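Local atomic coordinates of DNA polymerase III subunit beta (Helicobacter pylori 26695, PDB entry 4S3I), a protein that acts as a ring-shaped sliding clamp that tethers DNA polymerases and other proteins to DNA and makes replication processive. Residues 18-22 / 208-212; 38-42 / 64-68; 133-139 / 362-367; 199-205 / 235-240. All coordinates share one frame. Numbering follows the deposited sequence.

Contact 1: residues 18-22 / 208-212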
# COMPACT_ATOMS: atom_id res chain seq x y z
N TYR A 18 -17.64 -2.67 -7.13
CA TYR A 18 -17.71 -4.12 -7.19
C TYR A 18 -17.44 -4.65 -8.57
O TYR A 18 -16.90 -5.74 -8.73
CB TYR A 18 -19.09 -4.59 -6.77
CG TYR A 18 -19.36 -4.52 -5.29
CD1 TYR A 18 -18.52 -5.16 -4.38
CD2 TYR A 18 -20.47 -3.84 -4.80
CE1 TYR A 18 -18.78 -5.12 -3.02
CE2 TYR A 18 -20.73 -3.79 -3.44
CZ TYR A 18 -19.89 -4.43 -2.56
OH TYR A 18 -20.16 -4.37 -1.21
N LEU A 19 -17.84 -3.89 -9.58
CA LEU A 19 -17.78 -4.36 -10.95
C LEU A 19 -16.38 -4.28 -11.57
O LEU A 19 -16.12 -4.91 -12.59
CB LEU A 19 -18.79 -3.60 -11.81
CG LEU A 19 -20.23 -4.04 -11.58
CD1 LEU A 19 -21.19 -3.01 -12.16
CD2 LEU A 19 -20.49 -5.41 -12.24
N GLN A 20 -15.49 -3.51 -10.95
CA GLN A 20 -14.17 -3.27 -11.54
C GLN A 20 -13.41 -4.57 -11.77
O GLN A 20 -12.74 -4.73 -12.78
CB GLN A 20 -13.36 -2.31 -10.67
CG GLN A 20 -13.99 -0.93 -10.56
CD GLN A 20 -14.11 -0.24 -11.90
OE1 GLN A 20 -13.10 -0.00 -12.57
NE2 GLN A 20 -15.34 0.06 -12.32
N ALA A 21 -13.55 -5.52 -10.85
CA ALA A 21 -12.77 -6.75 -10.90
C ALA A 21 -13.15 -7.65 -12.06
O ALA A 21 -12.45 -8.62 -12.37
CB ALA A 21 -12.88 -7.52 -9.59
N PHE A 22 -14.27 -7.34 -12.71
CA PHE A 22 -14.78 -8.18 -13.79
C PHE A 22 -14.57 -7.56 -15.16
O PHE A 22 -15.13 -8.03 -16.14
CB PHE A 22 -16.27 -8.46 -13.58
CG PHE A 22 -16.57 -9.14 -12.27
CD1 PHE A 22 -16.75 -10.52 -12.22
CD2 PHE A 22 -16.65 -8.41 -11.10
CE1 PHE A 22 -17.01 -11.16 -11.01
CE2 PHE A 22 -16.91 -9.05 -9.88
CZ PHE A 22 -17.09 -10.42 -9.84
N GLU A 208 -13.02 -13.25 -5.61
CA GLU A 208 -14.15 -12.36 -5.89
C GLU A 208 -15.34 -12.61 -4.96
O GLU A 208 -15.93 -11.67 -4.44
CB GLU A 208 -14.57 -12.45 -7.37
CG GLU A 208 -13.48 -12.07 -8.36
CD GLU A 208 -12.79 -10.74 -8.01
OE1 GLU A 208 -13.42 -9.87 -7.38
OE2 GLU A 208 -11.60 -10.58 -8.37
N ILE A 209 -15.68 -13.89 -4.75
CA ILE A 209 -16.77 -14.23 -3.83
C ILE A 209 -16.56 -13.59 -2.46
O ILE A 209 -17.51 -13.09 -1.84
CB ILE A 209 -16.91 -15.75 -3.68
CG1 ILE A 209 -17.59 -16.33 -4.91
CG2 ILE A 209 -17.75 -16.11 -2.44
CD1 ILE A 209 -17.24 -17.77 -5.17
N LEU A 210 -15.32 -13.58 -2.00
CA LEU A 210 -15.02 -13.01 -0.69
C LEU A 210 -15.32 -11.51 -0.63
O LEU A 210 -15.66 -10.99 0.43
CB LEU A 210 -13.57 -13.29 -0.29
CG LEU A 210 -13.23 -14.76 -0.05
CD1 LEU A 210 -11.75 -14.93 0.28
CD2 LEU A 210 -14.09 -15.33 1.09
N LYS A 211 -15.21 -10.82 -1.77
CA LYS A 211 -15.48 -9.38 -1.76
C LYS A 211 -16.97 -9.10 -1.81
O LYS A 211 -17.42 -8.02 -1.42
CB LYS A 211 -14.79 -8.67 -2.94
CG LYS A 211 -13.30 -8.90 -3.08
CD LYS A 211 -12.82 -8.20 -4.35
CE LYS A 211 -11.58 -8.87 -4.93
NZ LYS A 211 -11.21 -8.28 -6.26
N LEU A 212 -17.75 -10.06 -2.31
CA LEU A 212 -19.14 -9.80 -2.61
C LEU A 212 -20.09 -10.33 -1.56
O LEU A 212 -21.12 -9.71 -1.25
CB LEU A 212 -19.51 -10.43 -3.96
CG LEU A 212 -18.87 -9.78 -5.18
CD1 LEU A 212 -18.97 -10.67 -6.41
CD2 LEU A 212 -19.55 -8.45 -5.44
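The two backbones run past one another in opposite senses: the CA of Tyr-18 lies 7.4 Å from that of Leu-212, and the CA of Ala-21 lies 7.6 Å from that of Glu-208. In the beta-clamp fold, helices line the inner side of the ring, and here a helix of the N-terminal domain, 9-19, with the residues that follow it, meets helix 203-212 of the central domain. The contact is therefore a domain junction within one chain, and it is mostly side-chain packing, with no hydrogen bond between the segments. Leu-212 sits between two aromatic rings. Its CD2 packs on Tyr-18 CD1 at 3.6 Å, while its CD1 lies at the ring edge of Phe-22, 3.9 Å from CZ, so its two methyls meet different rings. Tyr-18 also brings CE1 to within 3.6 Å of the carbonyl O of Lys-211. Strand 233-238 touches the contact as well: Leu-212 and Glu-208 both meet Phe-235, and the Tyr-18 ring makes an edge-to-face contact with His-233. The CA-to-CB bond of Ala-21 points toward helix 203-212. Facing it, Glu-208 and Lys-211, one helical turn apart, pair with each other in a salt bridge, Lys-211 NZ to Glu-208 OE1 at 2.9 Å. The Ala-21 CB rests against both charged ends, 3.3 Å from Glu-208 OE1 and 3.8 Å from Lys-211 NZ.

Contact 2: residues 38-42 / 64-68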
# COMPACT_ATOMS: atom_id res chain seq x y z
N GLU A 38 -28.78 -1.58 -18.10
CA GLU A 38 -30.16 -1.80 -18.51
C GLU A 38 -31.13 -1.19 -17.51
O GLU A 38 -31.08 -1.49 -16.32
CB GLU A 38 -30.45 -3.30 -18.70
CG GLU A 38 -31.93 -3.60 -18.97
CD GLU A 38 -32.15 -4.86 -19.80
OE1 GLU A 38 -31.36 -5.82 -19.65
OE2 GLU A 38 -33.11 -4.88 -20.60
N VAL A 39 -32.02 -0.33 -18.00
CA VAL A 39 -33.03 0.26 -17.12
C VAL A 39 -34.32 -0.51 -17.34
O VAL A 39 -34.84 -0.56 -18.45
CB VAL A 39 -33.22 1.77 -17.37
CG1 VAL A 39 -34.28 2.32 -16.43
CG2 VAL A 39 -31.90 2.52 -17.18
N ILE A 40 -34.81 -1.13 -16.27
CA ILE A 40 -36.07 -1.87 -16.30
C ILE A 40 -36.93 -1.45 -15.12
O ILE A 40 -36.58 -1.73 -13.96
CB ILE A 40 -35.84 -3.39 -16.21
CG1 ILE A 40 -35.05 -3.89 -17.41
CG2 ILE A 40 -37.18 -4.13 -16.13
CD1 ILE A 40 -34.72 -5.38 -17.38
N LYS A 41 -38.04 -0.78 -15.40
CA LYS A 41 -38.91 -0.24 -14.35
C LYS A 41 -38.11 0.67 -13.41
O LYS A 41 -37.50 1.64 -13.86
CB LYS A 41 -39.63 -1.37 -13.60
CG LYS A 41 -40.59 -2.16 -14.50
CD LYS A 41 -40.95 -3.52 -13.92
CE LYS A 41 -41.61 -4.39 -14.98
NZ LYS A 41 -41.80 -5.80 -14.51
N GLU A 42 -38.10 0.36 -12.12
CA GLU A 42 -37.39 1.23 -11.20
C GLU A 42 -36.00 0.72 -10.80
O GLU A 42 -35.48 1.09 -9.75
CB GLU A 42 -38.24 1.52 -9.96
CG GLU A 42 -38.76 2.96 -9.88
CD GLU A 42 -39.67 3.33 -11.05
OE1 GLU A 42 -39.57 4.48 -11.54
OE2 GLU A 42 -40.50 2.49 -11.47
N SER A 64 -37.04 7.67 -13.25
CA SER A 64 -36.90 6.92 -14.49
C SER A 64 -37.85 7.51 -15.52
O SER A 64 -39.07 7.51 -15.33
CB SER A 64 -37.21 5.44 -14.25
OG SER A 64 -37.04 4.68 -15.43
N ASP A 65 -37.29 8.03 -16.61
CA ASP A 65 -38.10 8.68 -17.64
C ASP A 65 -38.14 7.83 -18.90
O ASP A 65 -39.09 7.90 -19.69
CB ASP A 65 -37.52 10.06 -17.99
CG ASP A 65 -37.37 10.96 -16.79
OD1 ASP A 65 -37.29 10.43 -15.66
OD2 ASP A 65 -37.31 12.19 -16.98
N LYS A 66 -37.10 7.03 -19.09
CA LYS A 66 -36.94 6.28 -20.33
C LYS A 66 -36.14 5.00 -20.09
O LYS A 66 -35.01 5.05 -19.57
CB LYS A 66 -36.26 7.14 -21.40
CG LYS A 66 -35.60 6.35 -22.52
CD LYS A 66 -36.61 5.68 -23.42
CE LYS A 66 -37.35 6.71 -24.25
NZ LYS A 66 -38.19 6.07 -25.31
N GLU A 67 -36.73 3.87 -20.45
CA GLU A 67 -36.10 2.56 -20.28
C GLU A 67 -35.32 2.15 -21.54
O GLU A 67 -35.69 2.50 -22.66
CB GLU A 67 -37.17 1.51 -19.97
CG GLU A 67 -37.91 1.75 -18.66
CD GLU A 67 -38.99 0.72 -18.41
OE1 GLU A 67 -39.40 0.05 -19.38
OE2 GLU A 67 -39.43 0.58 -17.25
N GLY A 68 -34.23 1.41 -21.34
CA GLY A 68 -33.42 0.95 -22.45
C GLY A 68 -32.07 0.41 -22.00
O GLY A 68 -31.80 0.31 -20.80
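Three hydrogen bonds, one of them weak, join the backbone of 38-42 to 64-68. The nearly straight one runs from Val-39 N to Gly-68 O, 2.9 Å long with an angle of 175° at the hydrogen, and the same carbonyl O also receives a CA-H...O contact from Glu-38 CA at 3.5 Å. Two residues on, at Lys-41, a side chain takes over from the backbone: Glu-67, extended with chi2 in t, reaches across so that its OE2 accepts from Lys-41 N at 2.7 Å, though at a bent 134°. Ser-64 OG adds a weak bond to Lys-41 O, 3.5 Å. The two bonds to Lys-41 lie at a tight reversal, where Lys-41 (55/-122) and Glu-42 (-101/23) have the backbone angles of a type II' turn between strands 34-40 and 43-49.

Van der Waals contact centres on Val-39. Its CG1 lies 3.8 Å from Ser-64 OG and 4.3 Å from Glu-67 CG, and the valine also touches Ile-5. Glu-42 OE1 approaches Ser-64 CB at 3.7 Å.

Within 64-68 the chain turns a corner at Asp-65, which with Lys-66 faces Lys-4 in a classic beta bulge and salt-bridges to that lysine. At this bulged corner of the N-terminal clamp domain the chain passes from strand 63-66, paired with 4-7, to strand 68-73, paired with 34-40 in another sheet.

Contact 3: residues 133-139 / 362-367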
# COMPACT_ATOMS: atom_id res chain seq x y z
N ALA A 133 -25.58 -18.31 7.12
CA ALA A 133 -24.57 -18.05 8.15
C ALA A 133 -23.22 -17.87 7.47
O ALA A 133 -23.06 -18.26 6.31
CB ALA A 133 -24.53 -19.19 9.16
N PRO A 134 -22.23 -17.30 8.18
CA PRO A 134 -20.97 -17.00 7.49
C PRO A 134 -20.08 -18.22 7.24
O PRO A 134 -18.97 -18.05 6.73
CB PRO A 134 -20.24 -16.05 8.46
CG PRO A 134 -21.31 -15.54 9.39
CD PRO A 134 -22.30 -16.66 9.51
N PHE A 135 -20.54 -19.42 7.56
CA PHE A 135 -19.64 -20.58 7.53
C PHE A 135 -18.93 -20.86 6.18
O PHE A 135 -17.76 -21.24 6.16
CB PHE A 135 -20.34 -21.85 8.05
CG PHE A 135 -21.59 -22.20 7.30
CD1 PHE A 135 -22.83 -21.89 7.82
CD2 PHE A 135 -21.53 -22.86 6.08
CE1 PHE A 135 -23.99 -22.21 7.15
CE2 PHE A 135 -22.69 -23.18 5.39
CZ PHE A 135 -23.92 -22.85 5.93
N LEU A 136 -19.63 -20.69 5.07
CA LEU A 136 -19.03 -21.00 3.78
C LEU A 136 -17.92 -20.01 3.41
O LEU A 136 -16.82 -20.43 3.03
CB LEU A 136 -20.08 -21.09 2.67
CG LEU A 136 -19.57 -21.52 1.29
CD1 LEU A 136 -18.90 -22.89 1.36
CD2 LEU A 136 -20.73 -21.55 0.28
N VAL A 137 -18.17 -18.71 3.55
CA VAL A 137 -17.11 -17.76 3.20
C VAL A 137 -15.98 -17.80 4.24
O VAL A 137 -14.84 -17.43 3.95
CB VAL A 137 -17.61 -16.32 2.98
CG1 VAL A 137 -18.83 -16.31 2.05
CG2 VAL A 137 -17.94 -15.63 4.32
N ASP A 138 -16.31 -18.23 5.45
CA ASP A 138 -15.29 -18.42 6.48
C ASP A 138 -14.35 -19.54 6.03
O ASP A 138 -13.13 -19.40 6.09
CB ASP A 138 -15.96 -18.77 7.81
CG ASP A 138 -14.97 -18.78 8.97
OD1 ASP A 138 -14.17 -17.83 9.09
OD2 ASP A 138 -14.98 -19.74 9.77
N ALA A 139 -14.92 -20.64 5.57
CA ALA A 139 -14.14 -21.74 5.03
C ALA A 139 -13.30 -21.27 3.84
O ALA A 139 -12.13 -21.61 3.73
CB ALA A 139 -15.06 -22.91 4.62
N HIS A 362 -22.03 -23.56 14.70
CA HIS A 362 -23.06 -23.06 13.79
C HIS A 362 -22.52 -22.07 12.75
O HIS A 362 -22.67 -22.28 11.54
CB HIS A 362 -24.16 -22.36 14.60
CG HIS A 362 -25.40 -23.18 14.76
ND1 HIS A 362 -25.70 -24.25 13.94
CD2 HIS A 362 -26.43 -23.08 15.64
CE1 HIS A 362 -26.86 -24.77 14.31
NE2 HIS A 362 -27.32 -24.08 15.34
N LEU A 363 -21.89 -21.01 13.24
CA LEU A 363 -21.60 -19.82 12.46
C LEU A 363 -20.30 -19.88 11.67
O LEU A 363 -20.11 -19.16 10.69
CB LEU A 363 -21.57 -18.62 13.40
CG LEU A 363 -22.89 -18.48 14.14
CD1 LEU A 363 -22.71 -17.94 15.55
CD2 LEU A 363 -23.83 -17.61 13.33
N ASN A 364 -19.42 -20.78 12.10
CA ASN A 364 -18.03 -20.77 11.68
C ASN A 364 -17.59 -22.11 11.09
O ASN A 364 -18.15 -23.16 11.41
CB ASN A 364 -17.16 -20.47 12.89
CG ASN A 364 -17.55 -21.34 14.10
OD1 ASN A 364 -18.67 -21.22 14.63
ND2 ASN A 364 -16.64 -22.21 14.53
N ALA A 365 -16.58 -22.07 10.23
CA ALA A 365 -15.98 -23.30 9.74
C ALA A 365 -14.77 -23.60 10.62
O ALA A 365 -14.05 -22.67 11.00
CB ALA A 365 -15.55 -23.14 8.30
N LYS A 366 -14.51 -24.87 10.90
CA LYS A 366 -13.26 -25.24 11.57
C LYS A 366 -12.34 -25.96 10.60
O LYS A 366 -12.62 -27.07 10.15
CB LYS A 366 -13.51 -26.10 12.80
CG LYS A 366 -14.49 -25.48 13.79
CD LYS A 366 -14.51 -26.26 15.09
CE LYS A 366 -15.58 -25.74 16.04
NZ LYS A 366 -15.64 -26.63 17.24
N ILE A 367 -11.24 -25.30 10.27
CA ILE A 367 -10.31 -25.76 9.25
C ILE A 367 -9.18 -26.52 9.93
O ILE A 367 -8.68 -26.10 10.98
CB ILE A 367 -9.72 -24.57 8.45
CG1 ILE A 367 -10.65 -24.17 7.29
CG2 ILE A 367 -8.36 -24.92 7.85
CD1 ILE A 367 -12.08 -23.92 7.66
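This contact joins the central and C-terminal domains of one clamp subunit: helix 135-143 of the former lies against segment 362-367, extended from Asn-364 on, which leads into strand 368-371. The main bump is the Ala-365 methyl. It fills a hollow on the helix surface, with CB 3.6 Å from Phe-135 O and 3.7 Å from Ala-139 CB, while Asp-138 OD2 flanks it, also 3.7 Å from that CB. Two residues on, Ile-367 lays CD1 on Ala-139 CA at 4.0 Å. At the start of the helix, Leu-363 covers Pro-134, CD2 to CD at 4.2 Å, and the CB of Ala-133 lies 4.3 Å from His-362 O. Phe-135 CD1 is 3.7 Å from that same His-362 O, but the end of the ring leads away, and the side chain also touches Leu-185 and Ile-188. Asp-138, salt-bridged to Lys-142, points its carboxylate at the passing backbone, where OD2 accepts the N-H of Ala-365 at 2.9 Å.

Contact 4: residues 199-205 / 235-240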
# COMPACT_ATOMS: atom_id res chain seq x y z
N CYS A 199 -17.95 -29.63 -7.02
CA CYS A 199 -17.73 -28.41 -7.79
C CYS A 199 -16.35 -27.87 -7.45
O CYS A 199 -16.03 -27.69 -6.27
CB CYS A 199 -18.79 -27.36 -7.45
SG CYS A 199 -20.51 -27.87 -7.76
N ILE A 200 -15.54 -27.60 -8.46
CA ILE A 200 -14.25 -26.97 -8.21
C ILE A 200 -14.27 -25.52 -8.71
O ILE A 200 -14.32 -25.28 -9.92
CB ILE A 200 -13.07 -27.71 -8.90
CG1 ILE A 200 -13.03 -29.18 -8.50
CG2 ILE A 200 -11.75 -27.06 -8.53
CD1 ILE A 200 -12.09 -30.04 -9.37
N LEU A 201 -14.22 -24.58 -7.76
CA LEU A 201 -14.23 -23.15 -8.08
C LEU A 201 -12.81 -22.63 -8.25
O LEU A 201 -11.98 -22.82 -7.37
CB LEU A 201 -14.85 -22.34 -6.95
CG LEU A 201 -16.27 -22.48 -6.42
CD1 LEU A 201 -16.82 -21.10 -6.15
CD2 LEU A 201 -17.17 -23.21 -7.36
N PRO A 202 -12.54 -21.93 -9.37
CA PRO A 202 -11.21 -21.31 -9.58
C PRO A 202 -10.87 -20.32 -8.48
O PRO A 202 -11.78 -19.71 -7.91
CB PRO A 202 -11.37 -20.56 -10.90
CG PRO A 202 -12.52 -21.25 -11.61
CD PRO A 202 -13.45 -21.70 -10.51
N LYS A 203 -9.58 -20.16 -8.18
CA LYS A 203 -9.12 -19.25 -7.14
C LYS A 203 -9.63 -17.82 -7.34
O LYS A 203 -10.05 -17.16 -6.39
CB LYS A 203 -7.59 -19.27 -7.06
CG LYS A 203 -6.96 -18.30 -6.04
CD LYS A 203 -6.94 -18.85 -4.61
CE LYS A 203 -6.07 -17.99 -3.66
NZ LYS A 203 -4.69 -18.54 -3.43
N ARG A 204 -9.60 -17.36 -8.59
CA ARG A 204 -10.05 -16.00 -8.87
C ARG A 204 -11.49 -15.81 -8.41
O ARG A 204 -11.82 -14.81 -7.77
CB ARG A 204 -9.96 -15.68 -10.37
CG ARG A 204 -10.43 -14.27 -10.70
CD ARG A 204 -10.75 -14.10 -12.17
NE ARG A 204 -11.27 -12.76 -12.47
CZ ARG A 204 -11.50 -12.31 -13.70
NH1 ARG A 204 -11.25 -13.09 -14.74
NH2 ARG A 204 -11.98 -11.09 -13.88
N ALA A 205 -12.33 -16.79 -8.74
CA ALA A 205 -13.73 -16.76 -8.33
C ALA A 205 -13.82 -16.72 -6.82
O ALA A 205 -14.61 -15.96 -6.24
CB ALA A 205 -14.47 -17.99 -8.89
N PHE A 235 -23.70 -13.52 -9.16
CA PHE A 235 -22.34 -13.81 -9.57
C PHE A 235 -22.33 -15.18 -10.20
O PHE A 235 -23.06 -16.09 -9.74
CB PHE A 235 -21.44 -13.81 -8.33
CG PHE A 235 -20.07 -14.40 -8.56
CD1 PHE A 235 -19.00 -13.57 -8.87
CD2 PHE A 235 -19.85 -15.77 -8.44
CE1 PHE A 235 -17.72 -14.10 -9.06
CE2 PHE A 235 -18.58 -16.31 -8.63
CZ PHE A 235 -17.51 -15.47 -8.95
N PHE A 236 -21.52 -15.36 -11.23
CA PHE A 236 -21.25 -16.70 -11.74
C PHE A 236 -19.77 -16.93 -12.03
O PHE A 236 -19.01 -15.98 -12.28
CB PHE A 236 -22.07 -17.01 -12.99
CG PHE A 236 -21.45 -16.51 -14.27
CD1 PHE A 236 -20.59 -17.32 -15.01
CD2 PHE A 236 -21.73 -15.22 -14.74
CE1 PHE A 236 -20.00 -16.85 -16.20
CE2 PHE A 236 -21.17 -14.76 -15.92
CZ PHE A 236 -20.29 -15.57 -16.64
N THR A 237 -19.37 -18.19 -12.01
CA THR A 237 -18.05 -18.59 -12.46
C THR A 237 -18.13 -19.92 -13.17
O THR A 237 -18.93 -20.79 -12.81
CB THR A 237 -17.02 -18.69 -11.31
OG1 THR A 237 -15.76 -19.14 -11.83
CG2 THR A 237 -17.50 -19.68 -10.25
N LYS A 238 -17.32 -20.06 -14.21
CA LYS A 238 -17.15 -21.37 -14.81
C LYS A 238 -16.43 -22.20 -13.77
O LYS A 238 -15.66 -21.67 -12.96
CB LYS A 238 -16.33 -21.27 -16.09
CG LYS A 238 -16.32 -22.55 -16.91
CD LYS A 238 -15.27 -22.53 -18.01
CE LYS A 238 -15.54 -21.48 -19.09
NZ LYS A 238 -14.62 -21.64 -20.27
N LEU A 239 -16.70 -23.50 -13.75
CA LEU A 239 -16.02 -24.41 -12.84
C LEU A 239 -14.78 -24.98 -13.52
O LEU A 239 -14.69 -25.00 -14.75
CB LEU A 239 -16.94 -25.56 -12.43
CG LEU A 239 -18.28 -25.26 -11.75
CD1 LEU A 239 -19.03 -26.55 -11.37
CD2 LEU A 239 -18.07 -24.39 -10.53
N ILE A 240 -13.84 -25.47 -12.72
CA ILE A 240 -12.73 -26.25 -13.25
C ILE A 240 -13.16 -27.69 -13.52
O ILE A 240 -13.66 -28.37 -12.61
CB ILE A 240 -11.54 -26.25 -12.30
CG1 ILE A 240 -11.07 -24.82 -12.05
CG2 ILE A 240 -10.41 -27.10 -12.88
CD1 ILE A 240 -9.91 -24.71 -11.08
O HOH W 1 -15.63 -29.10 -10.92
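Leu-201 shows how side chains bend to make this contact. Its CA-to-CB bond points away from 235-240, yet with chi1 in m and chi2 off the wells at -139° its CD2 reaches Leu-239 CD2 at 3.5 Å. Leu-239, in mt, also places CD1 4.0 Å from Cys-199 CB. Ile-240 turns its CA-to-CB bond toward 199-205, so that its CB meets Ile-200 CG2 and its CG1 meets Pro-202 CG, each at 3.9 Å. Thr-237, with chi1 in t, turns its OG1 to donate to the carbonyl O of the following Lys-238 at 2.8 Å, and Ala-205 CB sits 3.4 Å from that OG1 and 3.9 Å from CZ at the ring edge of Phe-235. Backbone links are few: Ile-240 N donates to Ile-200 O at 2.8 Å, and a water accepts from Ile-200 N (2.9 Å) and donates to Ile-240 O (2.7 Å). Within the central domain of the beta clamp, strands 199-202 and 235-238 cross at 102°, their axes 7.2 Å apart, and belong to different sheets. Strand 196-202 pairs with 158-164, strand 233-238 lies between 225-229 and 53-60, and helix 203-212, starting after Pro-202, packs on Phe-235 through Ile-209 and Leu-212.

Overall arrangement
From the N terminus, contact 1 opens first, at the end of helix 9-19, and contact 2 opens and closes before contact 1 is complete, tying two sheets within the N-terminal domain. The chain then enters the central domain, where contact 3 opens at 133-139 and contact 4 at 199-205. Only afterwards does 208-212 close contact 1, which therefore crosses both. Contact 4 closes at 235-240, wholly within the span of contact 3, and 362-367 ends that span by joining the C-terminal domain to the central one. Contacts 1 and 4 share helix 203-212 and touch directly, through Phe-22 against Phe-235; contact 2 stands apart, its centre about 25 Å from that of contact 1.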